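Local atomic coordinates of manganese-dependent inorganic pyrophosphatase (Methanocaldococcus jannaschii, PDB entry 2EB0), a protein that hydrolyses inorganic diphosphate to two phosphates, using two manganese ions per subunit as cofactor. Residues L82-H88 against I99-K104. Residues are numbered along the deposited sequence; the frame is centred on the assembly and turned at random.
Sequences LIAIIDH and ILYYAK. With MN (manganese (II) ion), chain E.
The inner strand of this parallel pair runs out into a manganese ligand: after strand 82-87, His-88 turns its imidazole (chi1 p) so that NE2 binds manganese at 2.3 Å, with Asp-13, Asp-66 and Asp-147 completing the site and Val-106 O accepting from ND1. Strands 82-87 and 100-103 run 3° apart, axes 4.7 Å, pairing Ala-84 with Leu-100 through Asp-87 with Ala-103; these residues are extended, whereas Ile-83 (phi/psi -91/-46) kinks its strand. Ile-85 N donates to Leu-100 O (3.0 Å), Tyr-102 N to Ile-85 O (2.8 Å) and Asp-87 N to Tyr-102 O (3.0 Å). Buried Ile-85 offers branched aliphatic surface to the Tyr-101 ring face (CB-centroid 4.0 Å, CH-pi); on the sheet's opposite face Ile-86 CD1 reaches Tyr-102 CB (3.6 Å). Asp-87's carboxylate serves several partners: OD2 accepts from His-88 N (2.6 Å) and bonds His-89, OD1 a water shared with Tyr-101 OH, which also bonds Ser-68. In this DHH-domain sheet, strand 61-65 flanks 82-87, helix 109-118 packs on Tyr-102, and strand 100-103 pairs antiparallel with the second subunit, continuing the sheet.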
loop_
_atom_site.group_PDB
_atom_site.type_symbol
_atom_site.label_atom_id
_atom_site.label_comp_id
_atom_site.label_asym_id
_atom_site.label_seq_id
_atom_site.Cartn_x
_atom_site.Cartn_y
_atom_site.Cartn_z
ATOM N N LEU B 82 11.646 -5.526 7.126
ATOM C CA LEU B 82 10.861 -5.355 5.899
ATOM C C LEU B 82 11.361 -4.172 5.065
ATOM O O LEU B 82 11.229 -3.017 5.474
ATOM C CB LEU B 82 9.386 -5.136 6.248
ATOM C CG LEU B 82 8.321 -5.930 5.483
ATOM C CD1 LEU B 82 6.957 -5.261 5.679
ATOM C CD2 LEU B 82 8.665 -5.995 4.003
ATOM N N ILE B 83 11.919 -4.470 3.893
ATOM C CA ILE B 83 12.451 -3.455 2.983
ATOM C C ILE B 83 11.421 -2.958 1.954
ATOM O O ILE B 83 11.291 -1.752 1.718
ATOM C CB ILE B 83 13.667 -4.002 2.186
ATOM C CG1 ILE B 83 14.783 -4.426 3.143
ATOM C CG2 ILE B 83 14.164 -2.951 1.187
ATOM C CD1 ILE B 83 15.481 -3.274 3.847
ATOM N N ALA B 84 10.695 -3.883 1.332
ATOM C CA ALA B 84 9.721 -3.489 0.316
ATOM C C ALA B 84 8.631 -4.519 0.078
ATOM O O ALA B 84 8.707 -5.653 0.548
ATOM C CB ALA B 84 10.444 -3.206 -1.021
ATOM N N ILE B 85 7.610 -4.096 -0.657
ATOM C CA ILE B 85 6.513 -4.969 -1.032
ATOM C C ILE B 85 6.140 -4.642 -2.474
ATOM O O ILE B 85 5.832 -3.490 -2.794
ATOM C CB ILE B 85 5.272 -4.772 -0.132
ATOM C CG1 ILE B 85 5.590 -5.206 1.305
ATOM C CG2 ILE B 85 4.114 -5.587 -0.675
ATOM C CD1 ILE B 85 4.418 -5.091 2.264
ATOM N N ILE B 86 6.207 -5.656 -3.334
ATOM C CA ILE B 86 5.868 -5.543 -4.749
ATOM C C ILE B 86 4.766 -6.576 -4.933
ATOM O O ILE B 86 5.013 -7.787 -4.886
ATOM C CB ILE B 86 7.077 -5.877 -5.625
ATOM C CG1 ILE B 86 8.251 -4.975 -5.231
ATOM C CG2 ILE B 86 6.725 -5.691 -7.097
ATOM C CD1 ILE B 86 7.987 -3.492 -5.438
ATOM N N ASP B 87 3.548 -6.097 -5.166
ATOM C CA ASP B 87 2.405 -6.996 -5.228
ATOM C C ASP B 87 1.291 -6.570 -6.187
ATOM O O ASP B 87 1.424 -5.601 -6.941
ATOM C CB ASP B 87 1.854 -7.074 -3.802
ATOM C CG ASP B 87 0.912 -8.220 -3.590
ATOM O OD1 ASP B 87 0.244 -8.200 -2.539
ATOM O OD2 ASP B 87 0.838 -9.134 -4.445
ATOM N N HIS B 88 0.200 -7.327 -6.170
ATOM C CA HIS B 88 -0.963 -7.005 -6.975
ATOM C C HIS B 88 -2.227 -7.462 -6.241
ATOM O O HIS B 88 -3.273 -7.696 -6.842
ATOM C CB HIS B 88 -0.873 -7.619 -8.382
ATOM C CG HIS B 88 -0.970 -9.112 -8.415
ATOM N ND1 HIS B 88 -1.880 -9.775 -9.213
ATOM C CD2 HIS B 88 -0.230 -10.070 -7.813
ATOM C CE1 HIS B 88 -1.692 -11.076 -9.104
ATOM N NE2 HIS B 88 -0.695 -11.281 -8.262
ATOM N N ILE B 99 8.073 2.478 3.875
ATOM C CA ILE B 99 8.665 1.401 3.104
ATOM C C ILE B 99 8.410 1.588 1.622
ATOM O O ILE B 99 7.522 2.345 1.239
ATOM C CB ILE B 99 8.039 0.064 3.579
ATOM C CG1 ILE B 99 8.939 -0.572 4.633
ATOM C CG2 ILE B 99 7.741 -0.851 2.406
ATOM C CD1 ILE B 99 8.284 -1.703 5.379
ATOM N N LEU B 100 9.211 0.931 0.788
ATOM C CA LEU B 100 8.972 0.990 -0.647
ATOM C C LEU B 100 7.792 0.034 -0.825
ATOM O O LEU B 100 7.870 -1.149 -0.468
ATOM C CB LEU B 100 10.162 0.473 -1.441
ATOM C CG LEU B 100 9.829 0.137 -2.903
ATOM C CD1 LEU B 100 9.500 1.395 -3.687
ATOM C CD2 LEU B 100 11.003 -0.568 -3.526
ATOM N N TYR B 101 6.689 0.550 -1.344
ATOM C CA TYR B 101 5.516 -0.282 -1.544
ATOM C C TYR B 101 5.007 -0.019 -2.945
ATOM O O TYR B 101 4.682 1.114 -3.280
ATOM C CB TYR B 101 4.441 0.073 -0.521
ATOM C CG TYR B 101 3.362 -0.965 -0.392
ATOM C CD1 TYR B 101 2.616 -1.371 -1.500
ATOM C CD2 TYR B 101 3.097 -1.563 0.834
ATOM C CE1 TYR B 101 1.632 -2.350 -1.390
ATOM C CE2 TYR B 101 2.116 -2.542 0.955
ATOM C CZ TYR B 101 1.389 -2.930 -0.162
ATOM O OH TYR B 101 0.419 -3.892 -0.040
ATOM N N TYR B 102 4.946 -1.062 -3.764
ATOM C CA TYR B 102 4.470 -0.895 -5.129
ATOM C C TYR B 102 3.538 -2.026 -5.547
ATOM O O TYR B 102 3.971 -3.173 -5.726
ATOM C CB TYR B 102 5.658 -0.804 -6.095
ATOM C CG TYR B 102 5.264 -0.495 -7.523
ATOM C CD1 TYR B 102 4.315 0.492 -7.809
ATOM C CD2 TYR B 102 5.840 -1.182 -8.591
ATOM C CE1 TYR B 102 3.949 0.778 -9.118
ATOM C CE2 TYR B 102 5.481 -0.898 -9.908
ATOM C CZ TYR B 102 4.536 0.080 -10.165
ATOM O OH TYR B 102 4.167 0.353 -11.461
ATOM N N ALA B 103 2.256 -1.697 -5.677
ATOM C CA ALA B 103 1.255 -2.674 -6.094
ATOM C C ALA B 103 0.300 -2.103 -7.154
ATOM O O ALA B 103 -0.184 -0.982 -7.033
ATOM C CB ALA B 103 0.464 -3.178 -4.873
ATOM N N LYS B 104 0.057 -2.873 -8.208
ATOM C CA LYS B 104 -0.852 -2.458 -9.272
ATOM C C LYS B 104 -1.912 -3.534 -9.384
ATOM O O LYS B 104 -1.604 -4.720 -9.307
ATOM C CB LYS B 104 -0.125 -2.328 -10.618
ATOM C CG LYS B 104 0.917 -1.224 -10.665
ATOM C CD LYS B 104 1.680 -1.187 -11.993
ATOM C CE LYS B 104 1.040 -0.259 -13.034
ATOM N NZ LYS B 104 -0.190 -0.799 -13.666
HETATM MN MN MN E . 0.190 -13.446 -8.114
HETATM O O HOH W 1 -0.448 -5.182 -2.120
#